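Local coordinates for CrtC domain-containing protein (Fusarium vanettenii 77-13-4, PDB 7A0Q) that probably adds water to the plant phytoalexin kievitone and so detoxifies it, as a lyase built of two lipocalin-like domains, at residues G156-G161 with F249-G254; Q72-A77 with L93-N98; N53-S58 with Y205-G210; I226-Y231 with H329-Q334. One frame throughout, in Å; residues are numbered along the deposited sequence.

How the interactions relate
The chain folds as two lipocalin-like halves, and interaction 1 joins them, packing strand 158-168 of the first against strand 245-253 of the second. Interactions 2 and 3 lie in the first half, their centres about 25 Å apart: one closes a hairpin, the other fixes the chain entering strand 58-66. Interaction 4 ties the loop between strands 218-225 and 232-240 to the start of strand 331-343 in the second half's eight-stranded barrel. Interactions 1 and 4, with centres about 16 Å apart, touch where R253 NH2 lies 2.8 Å from E230 O. Interactions 1 and 3 do not touch; their nearest atoms are about 5 Å apart. An imidazole beside interaction 3 binds D206 and E340, one residue from each half, which suggests an interdomain pocket.

Interaction 1: residues G156-G161 with F249-G254; sequences GAVANG and FATIRG
T251 OG1 is held twice: G161 N donates to it at 2.9 Å in a nearly straight bond (169°), and it donates in turn to a water whose oxygen lies 2.7 Å away. That water donates to N160 OD1, 2.9 Å off, so a single water bridges hydroxyl and amide; N160 OD1 is also bound by S234. With OG1 beside its own backbone N (chi1 -54°), T251 turns its methyl the other way, and CG2 meets A159 O at 3.5 Å. V158 slides past T251 in the opposite direction, while V158 CG2 sits 3.8 Å from R253 CB, the two side chains crossing at about a right angle. R253 starts with CG anti to its backbone N (chi1 -175°), then bends twice, and its NH1 reaches G156 O at 2.9 Å with that oxygen in the guanidinium plane. NH2 is committed elsewhere, to a salt bridge with E31 and a bond to E230 O. The F249 ring presents its edge to G161 N. The two strand ends thus meet without backbone pairing, joined by a hydroxyl, a water and one arginine; the carboxylate of E31 would help offset the arginine's charge at this interdomain seam.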
loop_
_atom_site.group_PDB
_atom_site.type_symbol
_atom_site.label_atom_id
_atom_site.label_comp_id
_atom_site.label_asym_id
_atom_site.label_seq_id
_atom_site.Cartn_x
_atom_site.Cartn_y
_atom_site.Cartn_z
ATOM N N GLY A 156 12.449 -7.276 4.998
ATOM C CA GLY A 156 13.240 -7.082 3.784
ATOM C C GLY A 156 12.484 -6.273 2.731
ATOM O O GLY A 156 11.322 -6.558 2.423
ATOM N N ALA A 157 13.145 -5.254 2.177
ATOM C CA ALA A 157 12.467 -4.343 1.261
ATOM C C ALA A 157 12.114 -5.017 -0.061
ATOM O O ALA A 157 12.830 -5.900 -0.549
ATOM C CB ALA A 157 13.333 -3.112 0.968
ATOM N N VAL A 158 10.976 -4.595 -0.619
ATOM C CA VAL A 158 10.583 -4.890 -1.998
ATOM C C VAL A 158 11.065 -3.710 -2.830
ATOM O O VAL A 158 10.546 -2.600 -2.696
ATOM C CB VAL A 158 9.061 -5.052 -2.129
ATOM C CG1 VAL A 158 8.652 -5.284 -3.590
ATOM C CG2 VAL A 158 8.542 -6.168 -1.212
ATOM N N ALA A 159 12.069 -3.945 -3.674
ATOM C CA ALA A 159 12.646 -2.905 -4.525
ATOM C C ALA A 159 11.970 -3.019 -5.890
ATOM O O ALA A 159 12.385 -3.817 -6.739
ATOM C CB ALA A 159 14.163 -3.063 -4.623
ATOM N N ASN A 160 10.913 -2.226 -6.089
ATOM C CA ASN A 160 10.088 -2.375 -7.286
ATOM C C ASN A 160 10.933 -2.250 -8.540
ATOM O O ASN A 160 11.813 -1.391 -8.632
ATOM C CB ASN A 160 8.976 -1.334 -7.267
ATOM C CG ASN A 160 7.887 -1.707 -6.287
ATOM O OD1 ASN A 160 6.957 -2.443 -6.623
ATOM N ND2 ASN A 160 8.015 -1.237 -5.055
ATOM N N GLY A 161 10.655 -3.119 -9.514
ATOM C CA GLY A 161 11.425 -3.131 -10.743
ATOM C C GLY A 161 12.737 -3.864 -10.646
ATOM O O GLY A 161 13.442 -3.975 -11.662
ATOM N N PHE A 249 3.030 -6.184 -14.533
ATOM C CA PHE A 249 4.183 -6.908 -14.014
ATOM C C PHE A 249 4.133 -6.945 -12.493
ATOM O O PHE A 249 3.463 -6.139 -11.844
ATOM C CB PHE A 249 5.510 -6.294 -14.508
ATOM C CG PHE A 249 5.986 -5.100 -13.706
ATOM C CD1 PHE A 249 5.268 -3.907 -13.697
ATOM C CD2 PHE A 249 7.156 -5.179 -12.959
ATOM C CE1 PHE A 249 5.727 -2.802 -12.954
ATOM C CE2 PHE A 249 7.615 -4.093 -12.228
ATOM C CZ PHE A 249 6.902 -2.912 -12.219
ATOM N N ALA A 250 4.843 -7.925 -11.943
ATOM C CA ALA A 250 5.001 -8.069 -10.506
ATOM C C ALA A 250 6.476 -7.995 -10.157
ATOM O O ALA A 250 7.320 -8.557 -10.867
ATOM C CB ALA A 250 4.410 -9.406 -10.016
ATOM N N THR A 251 6.776 -7.295 -9.057
ATOM C CA THR A 251 8.039 -7.451 -8.349
ATOM C C THR A 251 7.760 -8.329 -7.138
ATOM O O THR A 251 6.876 -8.025 -6.335
ATOM C CB THR A 251 8.629 -6.112 -7.904
ATOM O OG1 THR A 251 8.750 -5.223 -9.028
ATOM C CG2 THR A 251 10.009 -6.341 -7.283
ATOM N N ILE A 252 8.475 -9.434 -7.038
ATOM C CA ILE A 252 8.267 -10.377 -5.953
ATOM C C ILE A 252 9.558 -10.474 -5.166
ATOM O O ILE A 252 10.598 -10.845 -5.717
ATOM C CB ILE A 252 7.844 -11.759 -6.472
ATOM C CG1 ILE A 252 6.588 -11.631 -7.341
ATOM C CG2 ILE A 252 7.667 -12.713 -5.274
ATOM C CD1 ILE A 252 6.073 -12.957 -7.894
ATOM N N ARG A 253 9.495 -10.130 -3.880
ATOM C CA ARG A 253 10.613 -10.353 -2.984
ATOM C C ARG A 253 10.427 -11.714 -2.336
ATOM O O ARG A 253 9.369 -11.986 -1.765
ATOM C CB ARG A 253 10.691 -9.258 -1.920
ATOM C CG ARG A 253 11.919 -9.369 -1.024
ATOM C CD ARG A 253 11.537 -9.114 0.445
ATOM N NE ARG A 253 10.862 -10.265 1.045
ATOM C CZ ARG A 253 10.366 -10.285 2.284
ATOM N NH1 ARG A 253 10.442 -9.211 3.072
ATOM N NH2 ARG A 253 9.783 -11.385 2.744
ATOM N N GLY A 254 11.431 -12.567 -2.456
ATOM C CA GLY A 254 11.425 -13.857 -1.804
ATOM C C GLY A 254 12.309 -13.876 -0.575
ATOM O O GLY A 254 12.441 -12.877 0.147
HETATM O O HOH W 1 6.396 -3.967 -9.015
#

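Interaction 2: residues Q72-A77 with L93-N98; sequences QYVVLA and LNLETN
L93 pairs with V74 through both backbone bonds: L93 N reaches V74 O at 2.9 Å, and V74 N returns to L93 O. The same L93 oxygen receives a CA-H...O contact from Y73, at 3.1 Å from its CA. N94 lies opposite Y73 in the next, non-hydrogen-bonded pair. Its CG stands anti to the backbone N (chi1 -178°), close to the tyrosine ring; N94 CB is 3.6 Å from Y73 CE2, and the amide and ring planes are 63° apart. The Y73 hydroxyl itself bonds to E71. N94 OD1 faces its own chain, taking E96 N in the amide plane at 2.7 Å and T97 N from above that plane, and a water links it to Q72 N. L95 N then makes the last rung, to Q72 O at 3.0 Å and almost straight (170°). L95 CD1 packs on Q72 CB, and CD2 lies 4.2 Å from V74 CG2, while F321 of the second half touches both V74 and L95. Beyond it E96 and T97 turn the chain over, and N98 N closes back on N94 O. This is the open end of an antiparallel hairpin of strands 72-81 and 86-94, where an Asx turn at N94 leads the chain out of the pairing, in the antiparallel lipocalin-like half.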
loop_
_atom_site.group_PDB
_atom_site.type_symbol
_atom_site.label_atom_id
_atom_site.label_comp_id
_atom_site.label_asym_id
_atom_site.label_seq_id
_atom_site.Cartn_x
_atom_site.Cartn_y
_atom_site.Cartn_z
ATOM N N GLN A 72 -9.588 -7.984 14.617
ATOM C CA GLN A 72 -8.713 -7.712 13.483
ATOM C C GLN A 72 -9.233 -6.554 12.641
ATOM O O GLN A 72 -10.437 -6.431 12.386
ATOM C CB GLN A 72 -8.519 -8.958 12.627
ATOM C CG GLN A 72 -7.714 -10.018 13.364
ATOM C CD GLN A 72 -7.225 -11.119 12.468
ATOM O OE1 GLN A 72 -7.959 -11.616 11.615
ATOM N NE2 GLN A 72 -5.976 -11.518 12.659
ATOM N N TYR A 73 -8.297 -5.710 12.204
ATOM C CA TYR A 73 -8.603 -4.525 11.422
ATOM C C TYR A 73 -7.546 -4.373 10.345
ATOM O O TYR A 73 -6.424 -4.863 10.482
ATOM C CB TYR A 73 -8.624 -3.253 12.280
ATOM C CG TYR A 73 -9.695 -3.253 13.346
ATOM C CD1 TYR A 73 -9.471 -3.858 14.574
ATOM C CD2 TYR A 73 -10.931 -2.647 13.122
ATOM C CE1 TYR A 73 -10.453 -3.866 15.554
ATOM C CE2 TYR A 73 -11.921 -2.653 14.101
ATOM C CZ TYR A 73 -11.669 -3.265 15.312
ATOM O OH TYR A 73 -12.634 -3.278 16.300
ATOM N N VAL A 74 -7.909 -3.680 9.272
ATOM C CA VAL A 74 -6.940 -3.185 8.298
ATOM C C VAL A 74 -7.046 -1.666 8.316
ATOM O O VAL A 74 -8.140 -1.112 8.147
ATOM C CB VAL A 74 -7.180 -3.761 6.894
ATOM C CG1 VAL A 74 -6.266 -3.086 5.881
ATOM C CG2 VAL A 74 -6.942 -5.269 6.894
ATOM N N VAL A 75 -5.925 -0.992 8.553
ATOM C CA VAL A 75 -5.903 0.458 8.715
ATOM C C VAL A 75 -4.976 1.052 7.666
ATOM O O VAL A 75 -3.813 0.644 7.555
ATOM C CB VAL A 75 -5.448 0.864 10.128
ATOM C CG1 VAL A 75 -5.387 2.379 10.231
ATOM C CG2 VAL A 75 -6.428 0.317 11.159
ATOM N N LEU A 76 -5.478 2.036 6.934
ATOM C CA LEU A 76 -4.742 2.683 5.857
ATOM C C LEU A 76 -4.424 4.123 6.227
ATOM O O LEU A 76 -5.262 4.819 6.803
ATOM C CB LEU A 76 -5.569 2.678 4.579
ATOM C CG LEU A 76 -5.471 1.484 3.645
ATOM C CD1 LEU A 76 -5.460 0.139 4.368
ATOM C CD2 LEU A 76 -6.644 1.566 2.717
ATOM N N ALA A 77 -3.215 4.568 5.894
ATOM C CA ALA A 77 -2.829 5.967 6.025
ATOM C C ALA A 77 -2.046 6.365 4.783
ATOM O O ALA A 77 -1.190 5.603 4.324
ATOM C CB ALA A 77 -1.969 6.211 7.264
ATOM N N LEU A 93 -11.026 -0.762 8.587
ATOM C CA LEU A 93 -11.937 -1.839 8.221
ATOM C C LEU A 93 -11.933 -2.859 9.347
ATOM O O LEU A 93 -10.874 -3.378 9.708
ATOM C CB LEU A 93 -11.524 -2.502 6.900
ATOM C CG LEU A 93 -12.366 -3.703 6.448
ATOM C CD1 LEU A 93 -13.785 -3.269 6.082
ATOM C CD2 LEU A 93 -11.700 -4.451 5.295
ATOM N N ASN A 94 -13.111 -3.125 9.909
ATOM C CA ASN A 94 -13.286 -4.181 10.899
ATOM C C ASN A 94 -13.513 -5.500 10.167
ATOM O O ASN A 94 -14.506 -5.652 9.448
ATOM C CB ASN A 94 -14.466 -3.847 11.814
ATOM C CG ASN A 94 -14.677 -4.882 12.919
ATOM O OD1 ASN A 94 -14.590 -6.084 12.687
ATOM N ND2 ASN A 94 -14.980 -4.409 14.122
ATOM N N LEU A 95 -12.605 -6.462 10.354
ATOM C CA LEU A 95 -12.685 -7.695 9.582
ATOM C C LEU A 95 -13.784 -8.629 10.072
ATOM O O LEU A 95 -14.167 -9.545 9.336
ATOM C CB LEU A 95 -11.341 -8.420 9.598
ATOM C CG LEU A 95 -10.191 -7.664 8.922
ATOM C CD1 LEU A 95 -8.960 -8.560 8.802
ATOM C CD2 LEU A 95 -10.611 -7.142 7.552
ATOM N N GLU A 96 -14.300 -8.412 11.284
ATOM C CA GLU A 96 -15.404 -9.235 11.766
ATOM C C GLU A 96 -16.743 -8.754 11.222
ATOM O O GLU A 96 -17.576 -9.564 10.801
ATOM C CB GLU A 96 -15.435 -9.235 13.294
ATOM C CG GLU A 96 -16.557 -10.090 13.884
ATOM C CD GLU A 96 -17.006 -9.609 15.256
ATOM O OE1 GLU A 96 -18.134 -9.961 15.667
ATOM O OE2 GLU A 96 -16.239 -8.875 15.921
ATOM N N THR A 97 -16.972 -7.443 11.224
ATOM C CA THR A 97 -18.283 -6.879 10.934
ATOM C C THR A 97 -18.374 -6.184 9.585
ATOM O O THR A 97 -19.485 -5.829 9.170
ATOM C CB THR A 97 -18.667 -5.865 12.018
ATOM O OG1 THR A 97 -17.801 -4.724 11.914
ATOM C CG2 THR A 97 -18.519 -6.485 13.394
ATOM N N ASN A 98 -17.245 -5.971 8.906
ATOM C CA ASN A 98 -17.109 -5.185 7.679
ATOM C C ASN A 98 -17.326 -3.692 7.893
ATOM O O ASN A 98 -17.392 -2.944 6.908
ATOM C CB ASN A 98 -18.045 -5.661 6.558
ATOM C CG ASN A 98 -17.696 -7.046 6.054
ATOM O OD1 ASN A 98 -16.567 -7.516 6.210
ATOM N ND2 ASN A 98 -18.670 -7.713 5.448
HETATM O O HOH W 2 -12.598 -7.687 14.076
#

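Interaction 3: residues N53-S58 with Y205-G210; sequences NSVGGS and YDRQWG. With IMD (imidazole), chain F.
S58 and Q208 form an antiparallel hydrogen-bonded pair, S58 N to Q208 O at 2.8 Å and Q208 N back to S58 O, and the chain before it, turned through G56 and G57, lies beside the side chains of R207 and W209. G57 brings its CA to within 3.7 Å of Q208 O, closeness that a residue without a side chain allows. R207 leaves the backbone with CG anti to N (chi1 173°) and bends at chi2, and its guanidinium meets the loop edge-on. NH1 and NH2 both bond to G56 O, the shorter bond being 2.7 Å from NH2, and NH1 also reaches S58 O at 2.9 Å. At S58 O, this NH1 and Q208 N approach from opposite faces of the carbonyl plane. W209 covers one guanidinium face, its CE3 4.1 Å above the plane and over the centre, and W59 makes a cation-pi contact with R207. V55 CG1 rests on the indole in a CH-pi contact, 3.5 Å from the centroid of the five-membered ring and 12° off its normal. Toward the start of the strand segment, a water joins S58 OG to D206 O, and H78 also binds that hydroxyl. D206 OD2 accepts a hydrogen bond from N3 of an imidazole, probably from the crystallisation liquor, at 2.8 Å; the other half supplies E340 to the same ligand. With three bonds to the carbonyls of G56 and S58, a fourth from NE to S50 O and aromatic cover, the arginine is fixed in rotation, and its charge probably polarises the carbonyls it holds.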
loop_
_atom_site.group_PDB
_atom_site.type_symbol
_atom_site.label_atom_id
_atom_site.label_comp_id
_atom_site.label_asym_id
_atom_site.label_seq_id
_atom_site.Cartn_x
_atom_site.Cartn_y
_atom_site.Cartn_z
ATOM N N ASN A 53 10.609 14.735 3.754
ATOM C CA ASN A 53 9.698 15.615 3.023
ATOM C C ASN A 53 10.320 16.154 1.745
ATOM O O ASN A 53 9.648 16.236 0.714
ATOM C CB ASN A 53 9.308 16.817 3.888
ATOM C CG ASN A 53 8.380 16.472 5.023
ATOM O OD1 ASN A 53 8.379 15.355 5.525
ATOM N ND2 ASN A 53 7.600 17.461 5.463
ATOM N N SER A 54 11.585 16.585 1.818
ATOM C CA SER A 54 12.209 17.260 0.678
ATOM C C SER A 54 12.195 16.396 -0.571
ATOM O O SER A 54 12.296 16.932 -1.679
ATOM C CB SER A 54 13.661 17.625 0.976
ATOM O OG SER A 54 14.403 16.459 1.310
ATOM N N VAL A 55 12.110 15.071 -0.414
ATOM C CA VAL A 55 12.155 14.193 -1.583
ATOM C C VAL A 55 10.841 14.248 -2.348
ATOM O O VAL A 55 10.813 14.004 -3.564
ATOM C CB VAL A 55 12.530 12.767 -1.134
ATOM C CG1 VAL A 55 12.477 11.760 -2.293
ATOM C CG2 VAL A 55 13.918 12.770 -0.512
ATOM N N GLY A 56 9.742 14.584 -1.665
ATOM C CA GLY A 56 8.442 14.730 -2.288
ATOM C C GLY A 56 7.751 13.392 -2.471
ATOM O O GLY A 56 8.252 12.341 -2.068
ATOM N N GLY A 57 6.574 13.436 -3.086
ATOM C CA GLY A 57 5.895 12.223 -3.520
ATOM C C GLY A 57 4.841 11.744 -2.522
ATOM O O GLY A 57 3.991 12.524 -2.072
ATOM N N SER A 58 4.875 10.445 -2.209
ATOM C CA SER A 58 3.790 9.756 -1.533
ATOM C C SER A 58 4.344 8.885 -0.410
ATOM O O SER A 58 5.380 8.240 -0.569
ATOM C CB SER A 58 3.007 8.913 -2.558
ATOM O OG SER A 58 2.118 7.996 -1.946
ATOM N N TYR A 205 4.623 -0.640 4.636
ATOM C CA TYR A 205 4.892 0.762 4.376
ATOM C C TYR A 205 5.401 0.888 2.944
ATOM O O TYR A 205 6.338 0.187 2.550
ATOM C CB TYR A 205 5.917 1.291 5.381
ATOM C CG TYR A 205 6.406 2.682 5.065
ATOM C CD1 TYR A 205 5.664 3.796 5.469
ATOM C CD2 TYR A 205 7.608 2.887 4.392
ATOM C CE1 TYR A 205 6.098 5.076 5.189
ATOM C CE2 TYR A 205 8.050 4.173 4.098
ATOM C CZ TYR A 205 7.294 5.253 4.509
ATOM O OH TYR A 205 7.743 6.523 4.231
ATOM N N ASP A 206 4.773 1.757 2.158
ATOM C CA ASP A 206 5.157 1.930 0.761
ATOM C C ASP A 206 5.544 3.380 0.511
ATOM O O ASP A 206 4.775 4.299 0.817
ATOM C CB ASP A 206 4.032 1.515 -0.199
ATOM C CG ASP A 206 4.568 0.944 -1.485
ATOM O OD1 ASP A 206 5.042 -0.208 -1.471
ATOM O OD2 ASP A 206 4.528 1.659 -2.503
ATOM N N ARG A 207 6.727 3.577 -0.052
ATOM C CA ARG A 207 7.273 4.904 -0.320
ATOM C C ARG A 207 7.466 5.065 -1.817
ATOM O O ARG A 207 8.113 4.227 -2.448
ATOM C CB ARG A 207 8.609 5.068 0.408
ATOM C CG ARG A 207 9.345 6.322 0.074
ATOM C CD ARG A 207 8.701 7.551 0.679
ATOM N NE ARG A 207 9.516 8.730 0.367
ATOM C CZ ARG A 207 9.076 9.803 -0.291
ATOM N NH1 ARG A 207 7.805 9.875 -0.714
ATOM N NH2 ARG A 207 9.907 10.815 -0.512
ATOM N N GLN A 208 6.916 6.133 -2.387
ATOM C CA GLN A 208 6.962 6.298 -3.836
ATOM C C GLN A 208 7.106 7.765 -4.189
ATOM O O GLN A 208 6.391 8.608 -3.649
ATOM C CB GLN A 208 5.700 5.730 -4.495
ATOM C CG GLN A 208 5.775 5.743 -6.026
ATOM C CD GLN A 208 4.698 4.902 -6.669
ATOM O OE1 GLN A 208 3.829 4.351 -5.987
ATOM N NE2 GLN A 208 4.750 4.790 -8.000
ATOM N N TRP A 209 7.996 8.060 -5.135
ATOM C CA TRP A 209 8.162 9.437 -5.589
ATOM C C TRP A 209 8.542 9.396 -7.065
ATOM O O TRP A 209 9.000 8.373 -7.569
ATOM C CB TRP A 209 9.182 10.198 -4.716
ATOM C CG TRP A 209 10.628 9.737 -4.755
ATOM C CD1 TRP A 209 11.670 10.382 -5.364
ATOM C CD2 TRP A 209 11.188 8.559 -4.152
ATOM N NE1 TRP A 209 12.833 9.681 -5.179
ATOM C CE2 TRP A 209 12.571 8.555 -4.448
ATOM C CE3 TRP A 209 10.653 7.500 -3.404
ATOM C CZ2 TRP A 209 13.426 7.546 -4.007
ATOM C CZ3 TRP A 209 11.494 6.485 -2.992
ATOM C CH2 TRP A 209 12.873 6.517 -3.294
ATOM N N GLY A 210 8.324 10.506 -7.778
ATOM C CA GLY A 210 8.476 10.497 -9.222
ATOM C C GLY A 210 9.050 11.796 -9.751
ATOM O O GLY A 210 9.294 12.740 -9.002
HETATM N N1 IMD F . 0.012 2.460 -4.336
HETATM C C2 IMD F . 1.229 1.900 -4.518
HETATM N N3 IMD F . 1.847 1.834 -3.311
HETATM C C4 IMD F . 1.021 2.341 -2.381
HETATM C C5 IMD F . -0.137 2.735 -3.022
HETATM O O HOH W 3 9.033 13.755 -5.743
HETATM O O HOH W 4 3.543 5.835 -1.411
#

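Interaction 4: residues I226-Y231 with H329-Q334; sequences IPSTEY and HSKPVQ
I226 CG2 lies anti to the backbone N, and V333 has CG1 anti to its carbonyl carbon (chi1 -59°), so that both branches lie near each other; I226 CG2 is 3.9 Å from V333 CB. F324 and V328 of strand 317-328 extend this small apolar patch around I226. P227 CD lies 3.6 Å from Q334 O. Between the two segments the polar links run through water. One water accepts from S228 N and donates to Q334 O at 2.8 Å; a second lies between S228 OG and Q334 N, accepting from the latter at 3.2 Å. A third, in the plane of the H329 ring, joins NE2 to Y231 OH, 2.7 Å from the phenol oxygen, and both rings meet F294 edge-to-face. K331 NZ, at the end of a chain bent at chi2 and chi3, lies 3.7 Å from S228 OG. Within its own loop T229 is braced: its OG1 donates to I226 O at 2.9 Å on a lone pair, beside the backbone bond of the type I turn, and it accepts Y231 N in an ST turn. The loop between strands 218-225 and 232-240 is thus stiffened from within, while its tie to strand 331-343, at the barrel's surface, is made largely by apolar packing and bridging waters, with no direct hydrogen bond between the two segments.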
loop_
_atom_site.group_PDB
_atom_site.type_symbol
_atom_site.label_atom_id
_atom_site.label_comp_id
_atom_site.label_asym_id
_atom_site.label_seq_id
_atom_site.Cartn_x
_atom_site.Cartn_y
_atom_site.Cartn_z
ATOM N N ILE A 226 1.642 -14.195 1.173
ATOM C CA ILE A 226 1.360 -15.633 1.166
ATOM C C ILE A 226 1.926 -16.212 2.459
ATOM O O ILE A 226 3.118 -16.550 2.522
ATOM C CB ILE A 226 1.944 -16.323 -0.078
ATOM C CG1 ILE A 226 1.377 -15.675 -1.342
ATOM C CG2 ILE A 226 1.628 -17.832 -0.056
ATOM C CD1 ILE A 226 2.041 -16.138 -2.638
ATOM N N PRO A 227 1.112 -16.317 3.514
ATOM C CA PRO A 227 1.645 -16.623 4.857
ATOM C C PRO A 227 2.504 -17.875 4.967
ATOM O O PRO A 227 3.370 -17.929 5.850
ATOM C CB PRO A 227 0.372 -16.749 5.704
ATOM C CG PRO A 227 -0.602 -15.819 5.038
ATOM C CD PRO A 227 -0.290 -15.866 3.556
ATOM N N SER A 228 2.320 -18.876 4.117
ATOM C CA SER A 228 3.216 -20.022 4.267
ATOM C C SER A 228 4.639 -19.758 3.764
ATOM O O SER A 228 5.488 -20.653 3.861
ATOM C CB SER A 228 2.629 -21.235 3.548
ATOM O OG SER A 228 2.433 -20.968 2.166
ATOM N N THR A 229 4.929 -18.567 3.239
ATOM C CA THR A 229 6.153 -18.321 2.489
ATOM C C THR A 229 6.710 -16.950 2.832
ATOM O O THR A 229 6.080 -16.154 3.527
ATOM C CB THR A 229 5.920 -18.365 0.973
ATOM O OG1 THR A 229 5.190 -17.192 0.582
ATOM C CG2 THR A 229 5.140 -19.623 0.552
ATOM N N GLU A 230 7.890 -16.665 2.282
ATOM C CA GLU A 230 8.498 -15.344 2.371
ATOM C C GLU A 230 8.184 -14.467 1.161
ATOM O O GLU A 230 8.769 -13.389 1.028
ATOM C CB GLU A 230 10.009 -15.470 2.529
ATOM C CG GLU A 230 10.417 -16.094 3.848
ATOM C CD GLU A 230 11.900 -15.991 4.096
ATOM O OE1 GLU A 230 12.494 -16.987 4.564
ATOM O OE2 GLU A 230 12.475 -14.913 3.822
ATOM N N TYR A 231 7.273 -14.892 0.289
ATOM C CA TYR A 231 6.965 -14.121 -0.911
ATOM C C TYR A 231 6.148 -12.876 -0.584
ATOM O O TYR A 231 5.093 -12.955 0.052
ATOM C CB TYR A 231 6.185 -14.990 -1.900
ATOM C CG TYR A 231 6.993 -16.087 -2.551
ATOM C CD1 TYR A 231 8.174 -15.801 -3.231
ATOM C CD2 TYR A 231 6.573 -17.413 -2.492
ATOM C CE1 TYR A 231 8.917 -16.805 -3.842
ATOM C CE2 TYR A 231 7.315 -18.423 -3.098
ATOM C CZ TYR A 231 8.479 -18.110 -3.774
ATOM O OH TYR A 231 9.218 -19.112 -4.385
ATOM N N HIS A 329 4.137 -22.331 -8.409
ATOM C CA HIS A 329 4.882 -23.476 -8.925
ATOM C C HIS A 329 4.087 -24.764 -8.726
ATOM O O HIS A 329 4.592 -25.773 -8.229
ATOM C CB HIS A 329 6.265 -23.561 -8.280
ATOM C CG HIS A 329 7.087 -22.323 -8.466
ATOM N ND1 HIS A 329 7.213 -21.690 -9.685
ATOM C CD2 HIS A 329 7.819 -21.598 -7.588
ATOM C CE1 HIS A 329 7.990 -20.628 -9.549
ATOM N NE2 HIS A 329 8.369 -20.550 -8.287
ATOM N N SER A 330 2.806 -24.693 -9.088
ATOM C CA SER A 330 1.860 -25.807 -9.113
ATOM C C SER A 330 1.502 -26.329 -7.726
ATOM O O SER A 330 0.912 -27.411 -7.614
ATOM C CB SER A 330 2.374 -26.966 -9.977
ATOM O OG SER A 330 3.029 -26.483 -11.139
ATOM N N LYS A 331 1.827 -25.593 -6.668
ATOM C CA LYS A 331 1.428 -25.947 -5.314
ATOM C C LYS A 331 0.368 -24.974 -4.821
ATOM O O LYS A 331 0.562 -23.756 -4.933
ATOM C CB LYS A 331 2.638 -25.926 -4.371
ATOM C CG LYS A 331 2.298 -26.156 -2.901
ATOM C CD LYS A 331 3.247 -25.403 -1.971
ATOM C CE LYS A 331 2.604 -24.135 -1.425
ATOM N NZ LYS A 331 3.436 -23.458 -0.376
ATOM N N PRO A 332 -0.753 -25.457 -4.282
ATOM C CA PRO A 332 -1.832 -24.544 -3.880
ATOM C C PRO A 332 -1.400 -23.626 -2.747
ATOM O O PRO A 332 -0.704 -24.037 -1.815
ATOM C CB PRO A 332 -2.952 -25.490 -3.424
ATOM C CG PRO A 332 -2.559 -26.858 -3.914
ATOM C CD PRO A 332 -1.065 -26.862 -3.972
ATOM N N VAL A 333 -1.821 -22.364 -2.839
ATOM C CA VAL A 333 -1.576 -21.380 -1.794
ATOM C C VAL A 333 -2.840 -20.566 -1.563
ATOM O O VAL A 333 -3.780 -20.581 -2.356
ATOM C CB VAL A 333 -0.403 -20.427 -2.123
ATOM C CG1 VAL A 333 0.890 -21.198 -2.339
ATOM C CG2 VAL A 333 -0.743 -19.555 -3.321
ATOM N N GLN A 334 -2.839 -19.838 -0.450
ATOM C CA GLN A 334 -3.845 -18.826 -0.170
ATOM C C GLN A 334 -3.158 -17.661 0.528
ATOM O O GLN A 334 -2.060 -17.801 1.077
ATOM C CB GLN A 334 -4.990 -19.380 0.689
ATOM C CG GLN A 334 -4.542 -19.898 2.037
ATOM C CD GLN A 334 -5.692 -20.446 2.864
ATOM O OE1 GLN A 334 -6.588 -21.108 2.341
ATOM N NE2 GLN A 334 -5.676 -20.159 4.158
HETATM O O HOH W 5 -0.569 -19.186 2.936
HETATM O O HOH W 6 -0.489 -21.114 1.313
HETATM O O HOH W 7 10.287 -18.890 -6.826
#